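Local coordinates for hypothetical protein TT1662 (Thermus thermophilus, PDB 1UFO) that is of uncharacterised function but adopts the alpha/beta hydrolase fold and probably acts as a serine hydrolase, at residues S138-K143 against P162-G167. Sequence-based numbering, arbitrary orientation.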
loop_
_atom_site.group_PDB
_atom_site.type_symbol
_atom_site.label_atom_id
_atom_site.label_comp_id
_atom_site.label_asym_id
_atom_site.label_seq_id
_atom_site.Cartn_x
_atom_site.Cartn_y
_atom_site.Cartn_z
ATOM N N SER A 138 7.777 -11.381 8.620
ATOM C CA SER A 138 6.690 -12.082 9.285
ATOM C C SER A 138 6.821 -12.000 10.795
ATOM O O SER A 138 7.931 -11.714 11.320
ATOM C CB SER A 138 6.778 -13.543 8.828
ATOM O OG SER A 138 5.919 -14.396 9.592
ATOM N N GLY A 139 5.685 -12.186 11.462
ATOM C CA GLY A 139 5.590 -12.196 12.920
ATOM C C GLY A 139 5.750 -13.593 13.544
ATOM O O GLY A 139 5.593 -13.743 14.748
ATOM N N PHE A 140 6.012 -14.579 12.711
ATOM C CA PHE A 140 6.296 -15.907 13.137
ATOM C C PHE A 140 7.694 -16.237 12.705
ATOM O O PHE A 140 8.153 -15.804 11.649
ATOM C CB PHE A 140 5.380 -16.948 12.470
ATOM C CG PHE A 140 3.957 -16.901 12.954
ATOM C CD1 PHE A 140 3.017 -15.985 12.434
ATOM C CD2 PHE A 140 3.565 -17.755 13.970
ATOM C CE1 PHE A 140 1.702 -15.946 12.967
ATOM C CE2 PHE A 140 2.274 -17.723 14.491
ATOM C CZ PHE A 140 1.337 -16.833 14.012
ATOM N N PRO A 141 8.403 -17.069 13.509
ATOM C CA PRO A 141 9.758 -17.477 13.137
ATOM C C PRO A 141 9.646 -18.464 11.983
ATOM O O PRO A 141 8.582 -19.014 11.741
ATOM C CB PRO A 141 10.319 -18.138 14.387
ATOM C CG PRO A 141 9.080 -18.752 15.012
ATOM C CD PRO A 141 7.981 -17.652 14.796
HETATM N N MSE A 142 10.718 -18.559 11.228
HETATM C CA MSE A 142 10.691 -19.442 10.078
HETATM C C MSE A 142 10.321 -20.854 10.403
HETATM O O MSE A 142 10.514 -21.380 11.490
HETATM C CB MSE A 142 12.059 -19.425 9.370
HETATM C CG MSE A 142 13.177 -20.120 10.185
HETATM SE SE MSE A 142 14.887 -20.040 9.260
HETATM C CE MSE A 142 15.551 -18.486 10.032
ATOM N N LYS A 143 9.761 -21.510 9.405
ATOM C CA LYS A 143 9.452 -22.916 9.575
ATOM C C LYS A 143 10.771 -23.610 9.897
ATOM O O LYS A 143 11.757 -23.389 9.220
ATOM C CB LYS A 143 8.849 -23.401 8.254
ATOM C CG LYS A 143 7.959 -22.283 7.706
ATOM C CD LYS A 143 6.858 -22.708 6.731
ATOM C CE LYS A 143 6.567 -21.544 5.717
ATOM N NZ LYS A 143 7.727 -21.307 4.859
ATOM N N PRO A 162 5.046 -17.385 19.374
ATOM C CA PRO A 162 5.546 -16.372 18.425
ATOM C C PRO A 162 4.936 -14.998 18.766
ATOM O O PRO A 162 3.796 -14.906 19.254
ATOM C CB PRO A 162 5.017 -16.871 17.081
ATOM C CG PRO A 162 4.997 -18.406 17.300
ATOM C CD PRO A 162 4.456 -18.529 18.683
ATOM N N PRO A 163 5.674 -13.909 18.473
ATOM C CA PRO A 163 5.104 -12.596 18.788
ATOM C C PRO A 163 3.748 -12.323 18.178
ATOM O O PRO A 163 2.913 -11.702 18.842
ATOM C CB PRO A 163 6.163 -11.577 18.278
ATOM C CG PRO A 163 7.006 -12.409 17.325
ATOM C CD PRO A 163 7.014 -13.821 17.855
ATOM N N ALA A 164 3.519 -12.739 16.939
ATOM C CA ALA A 164 2.210 -12.427 16.337
ATOM C C ALA A 164 1.042 -13.129 16.987
ATOM O O ALA A 164 -0.099 -12.823 16.653
ATOM C CB ALA A 164 2.209 -12.713 14.828
ATOM N N THR A 165 1.345 -14.075 17.887
ATOM C CA THR A 165 0.232 -14.749 18.621
ATOM C C THR A 165 -0.109 -13.975 19.897
ATOM O O THR A 165 -1.025 -14.398 20.656
ATOM C CB THR A 165 0.586 -16.201 19.019
ATOM O OG1 THR A 165 1.645 -16.188 19.984
ATOM C CG2 THR A 165 1.028 -16.992 17.779
ATOM N N ARG A 166 0.587 -12.843 20.149
ATOM C CA ARG A 166 0.371 -11.999 21.368
ATOM C C ARG A 166 -0.178 -10.605 20.939
ATOM O O ARG A 166 0.239 -9.552 21.470
ATOM C CB ARG A 166 1.734 -11.855 22.123
ATOM C CG ARG A 166 2.386 -13.228 22.436
ATOM C CD ARG A 166 3.811 -13.074 22.870
ATOM N NE ARG A 166 3.838 -12.253 24.057
ATOM C CZ ARG A 166 4.952 -11.760 24.585
ATOM N NH1 ARG A 166 4.899 -11.012 25.701
ATOM N NH2 ARG A 166 6.112 -11.986 23.994
ATOM N N GLY A 167 -1.163 -10.618 20.038
ATOM C CA GLY A 167 -1.697 -9.362 19.490
ATOM C C GLY A 167 -2.248 -8.401 20.494
ATOM O O GLY A 167 -2.238 -7.206 20.334
#
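Phe140 sets its CG beside its own backbone N and anti to the carbonyl carbon (chi1 -71°), and chi2 (83°) then turns the ring, whose atoms meet Pro162, Ala164 and Thr165. The CG2 methyl of Thr165 is likewise anti to its carbonyl carbon and meets the far part of that ring, 3.6 Å from Phe140 CE2. Pro162 CB lies 3.5 Å from Phe140 CD2, while Ala164 CB reaches Phe140 CE1 at 3.8 Å; a ring this wide can meet all three aliphatic groups, each approaching obliquely. An alanine in place of Phe140 would probably open a gap beside Pro162 and Ala164 and leave Lys193 of helix 188-198 without its cation-pi partner. In this alpha/beta hydrolase fold, the contact joins the loop following strand 132-135 to the short 3-10 turn beyond helix 153-160. Across it, Ala164 N donates a hydrogen bond to Gly139 O (3.2 Å, N-H...O angle 158°). Glycine suits position 139 because a CB there would collide with Ala164 CB. Ser138 OG steadies the loop by accepting from Phe140 N, an ST turn. On the opposing segment, Pro162 O receives both Thr165 N and, at 2.6 Å, Thr165 OG1, a double grip for which threonine supplies the hydroxyl as well as the methyl turned to Phe140. Pro163, with no N-H to satisfy, suits this turn and packs against Phe117 and Leu121 of helix 114-124.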